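Local coordinates for protein LRIM1 (Anopheles gambiae, PDB 3O53), which pairs with the related leucine-rich repeat protein APL1C in a heterodimeric complex that regulates complement-like immunity in the mosquito, at residues Q48-A51 / A52-A55; I132-L135 / R136-D139. All coordinates share one frame; numbering follows the deposited sequence.

Contact 1 of 2, residues Q48-A51 / A52-A55; sequences QISA and ADLA
A52 enters the turn beside S50: its methyl carbon CB lies 3.6 Å from S50 OG, exposed in the first turn of a short helix. D53 comes next and carries most of the polar contact. Its carboxylate folds back toward the residue before the helix, because chi1 of -55° sets CG beside the backbone N and anti to the carbonyl carbon. D53 OD2 thereby takes the N-H of S50 at 3.1 Å in a fairly straight bond (163°), the donor standing well above the carboxylate plane. The bond is answered in the other direction, for D53 N, one of the first helical N-H groups, finds a side-chain acceptor in S50 OG at 3.0 Å, although the hydroxyl is modelled rather close to the carboxylate and its exact place is less sure. With S50 at the N-cap, this reciprocal pair is a capping box. It starts helix 51-54 on the stretch of a leucine-rich repeat coil that leads from strand 38-40 toward strand 62-64. D53 N also reaches S50 O, but only weakly. At L54 the backbone N is bonded to A51 O over 2.8 Å, the bond bent to 131°, with a long, weak second approach to S50 O. The L54 side chain turns inward instead: its CD1 meets CD1 of I49 at 3.7 Å, the two chains crossing at about a right angle. I49 further packs on L41, just after strand 38-40, and L54 on L79, in the loop before strand 84-86.

Contact 2 of 2, residues I132-L135 / R136-D139; sequences ITML and RDLD
The carboxylate of D137 reaches back across the turn to the backbone of T133, and the tight part of the contact gathers round this group. D137 OD2 accepts the N-H of T133 at 2.9 Å, a nearly straight bond (163°) that arrives almost in line with the carboxylate C-O bond. M134 N adds a weaker, longer bond to the same oxygen. D137 CG sits beside its own backbone N, with chi1 at -73°, which swings the carboxylate toward these two donors. Behind it, D137 N returns a bond to M134 O (2.9 Å) and L138 N one to L135 O (3.0 Å), each spanning three residues as in a 3-10 turn. The short 3-10 segment so formed lies in the loop between strands 123-126 and 146-150, on the part of the leucine-rich repeat coil that leads from one strand of the solenoid to the next. Its inner face is apolar: I132 CD1 meets L138 CD1 at 4.0 Å, the side chains crossing at about a right angle, while I132 and L135 both pack on L151. The outer side is looser. Water 1 accepts from T133 OG1 and is a further donor to D137 OD2, at a short 2.5 Å. M134 and R136 are exposed, though a crystal neighbour also touches them and may influence their pose; M134 SD lies 3.8 Å from R136 NH2, oblique to the guanidinium, with both chains bent at chi3. M134 CG, by contrast, presses closer in, 3.3 Å from D137 OD1. R136 NE has a long, weak ion pair with E163, and D137 OD1 another with R113.

How the contacts relate
Contact 1 closes well before contact 2 opens, and the two do not touch: their centres are 25 Å apart and their nearest atoms about 16 Å. Contact 1 is the start of helix 51-54 and contact 2 a 3-10 turn, each in the link after a parallel strand of the leucine-rich repeat solenoid, 38-40 and 123-126 respectively. Between these strands come 62-64, 84-86 and 103-105. Contact 1 is at the surface near the N-terminal end, its centre about 28 Å from the centre of the chain; contact 2 is partly buried, its centre about 11 Å from the same point. Both turns thus belong to one solenoid domain, but to separate coils.

Contact 1 of 2, residues Q48-A51 / A52-A55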
# COMPACT_ATOMS: atom_id res chain seq x y z
N GLN A 48 -12.24 9.30 21.34
CA GLN A 48 -11.17 10.26 21.11
C GLN A 48 -10.08 10.15 22.17
O GLN A 48 -10.32 9.70 23.28
CB GLN A 48 -11.74 11.68 21.08
CG GLN A 48 -12.78 11.95 22.15
CD GLN A 48 -13.45 13.30 21.98
OE1 GLN A 48 -12.81 14.34 22.09
NE2 GLN A 48 -14.75 13.28 21.71
N ILE A 49 -8.89 10.58 21.79
CA ILE A 49 -7.78 10.67 22.72
C ILE A 49 -6.88 11.78 22.24
O ILE A 49 -6.69 11.95 21.04
CB ILE A 49 -7.00 9.34 22.81
CG1 ILE A 49 -5.94 9.42 23.91
CG2 ILE A 49 -6.37 9.00 21.47
CD1 ILE A 49 -5.49 8.06 24.43
N SER A 50 -6.33 12.55 23.17
CA SER A 50 -5.50 13.68 22.80
C SER A 50 -4.05 13.39 23.13
O SER A 50 -3.74 12.67 24.08
CB SER A 50 -5.95 14.94 23.53
OG SER A 50 -5.48 14.93 24.86
N ALA A 51 -3.15 13.97 22.35
CA ALA A 51 -1.73 13.92 22.65
C ALA A 51 -1.48 14.42 24.07
O ALA A 51 -0.66 13.88 24.79
CB ALA A 51 -0.95 14.76 21.64
N ALA A 52 -2.21 15.46 24.48
CA ALA A 52 -2.03 16.05 25.81
C ALA A 52 -2.25 15.02 26.91
O ALA A 52 -1.53 15.00 27.90
CB ALA A 52 -2.98 17.24 26.00
N ASP A 53 -3.24 14.16 26.72
CA ASP A 53 -3.51 13.07 27.66
C ASP A 53 -2.31 12.16 27.79
O ASP A 53 -2.03 11.61 28.86
CB ASP A 53 -4.69 12.23 27.17
CG ASP A 53 -5.94 13.05 26.92
OD1 ASP A 53 -6.03 14.18 27.44
OD2 ASP A 53 -6.84 12.56 26.20
N LEU A 54 -1.59 11.98 26.69
CA LEU A 54 -0.50 11.01 26.65
C LEU A 54 0.86 11.67 26.85
O LEU A 54 1.87 10.99 26.97
CB LEU A 54 -0.53 10.26 25.32
CG LEU A 54 -1.85 9.51 25.09
CD1 LEU A 54 -1.97 9.05 23.66
CD2 LEU A 54 -1.97 8.34 26.06
N ALA A 55 0.87 13.00 26.88
CA ALA A 55 2.12 13.75 26.97
C ALA A 55 3.02 13.31 28.13
O ALA A 55 4.24 13.25 27.97
CB ALA A 55 1.83 15.24 27.08

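Contact 2 of 2, residues I132-L135 / R136-D139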
# COMPACT_ATOMS: atom_id res chain seq x y z
N ILE A 132 -8.15 6.74 0.86
CA ILE A 132 -7.07 7.45 0.20
C ILE A 132 -7.37 7.50 -1.30
O ILE A 132 -7.66 6.48 -1.92
CB ILE A 132 -5.72 6.75 0.50
CG1 ILE A 132 -5.37 6.96 1.99
CG2 ILE A 132 -4.59 7.30 -0.38
CD1 ILE A 132 -4.28 6.05 2.50
N THR A 133 -7.30 8.69 -1.89
CA THR A 133 -7.57 8.82 -3.32
C THR A 133 -6.34 9.23 -4.13
O THR A 133 -6.37 9.21 -5.35
CB THR A 133 -8.69 9.84 -3.56
OG1 THR A 133 -8.23 11.14 -3.18
CG2 THR A 133 -9.92 9.48 -2.73
N MET A 134 -5.25 9.59 -3.46
CA MET A 134 -4.02 9.94 -4.16
C MET A 134 -2.82 9.80 -3.22
O MET A 134 -2.96 9.91 -2.00
CB MET A 134 -4.11 11.38 -4.74
CG MET A 134 -4.29 12.50 -3.72
SD MET A 134 -4.26 14.18 -4.46
CE MET A 134 -5.40 14.01 -5.80
N LEU A 135 -1.65 9.53 -3.79
CA LEU A 135 -0.45 9.37 -2.98
C LEU A 135 -0.14 10.63 -2.18
O LEU A 135 0.39 10.53 -1.08
CB LEU A 135 0.75 8.95 -3.84
CG LEU A 135 0.69 7.52 -4.39
CD1 LEU A 135 1.97 7.15 -5.14
CD2 LEU A 135 0.41 6.51 -3.27
N ARG A 136 -0.49 11.81 -2.70
CA ARG A 136 -0.28 13.05 -1.94
C ARG A 136 -1.27 13.26 -0.76
O ARG A 136 -1.16 14.25 -0.04
CB ARG A 136 -0.31 14.26 -2.87
CG ARG A 136 0.92 14.37 -3.75
CD ARG A 136 0.72 15.44 -4.81
NE ARG A 136 -0.38 15.11 -5.70
CZ ARG A 136 -1.03 15.99 -6.46
NH1 ARG A 136 -0.73 17.28 -6.42
NH2 ARG A 136 -2.02 15.57 -7.23
N ASP A 137 -2.23 12.36 -0.57
CA ASP A 137 -2.95 12.32 0.71
C ASP A 137 -1.99 12.00 1.87
O ASP A 137 -2.26 12.35 3.02
CB ASP A 137 -4.06 11.26 0.65
CG ASP A 137 -5.23 11.70 -0.21
OD1 ASP A 137 -5.27 12.88 -0.61
OD2 ASP A 137 -6.10 10.87 -0.49
N LEU A 138 -0.90 11.32 1.55
CA LEU A 138 0.21 11.13 2.49
C LEU A 138 1.15 12.32 2.34
O LEU A 138 1.48 12.69 1.22
CB LEU A 138 0.97 9.84 2.15
CG LEU A 138 0.41 8.55 2.76
CD1 LEU A 138 -1.05 8.36 2.42
CD2 LEU A 138 1.24 7.35 2.30
N ASP A 139 1.57 12.94 3.43
CA ASP A 139 2.46 14.09 3.29
C ASP A 139 3.86 13.59 2.98
O ASP A 139 4.08 12.37 2.87
CB ASP A 139 2.42 15.03 4.51
CG ASP A 139 3.21 14.52 5.69
OD1 ASP A 139 3.64 13.35 5.70
OD2 ASP A 139 3.39 15.32 6.63
O HOH W 1 -8.57 11.13 -0.16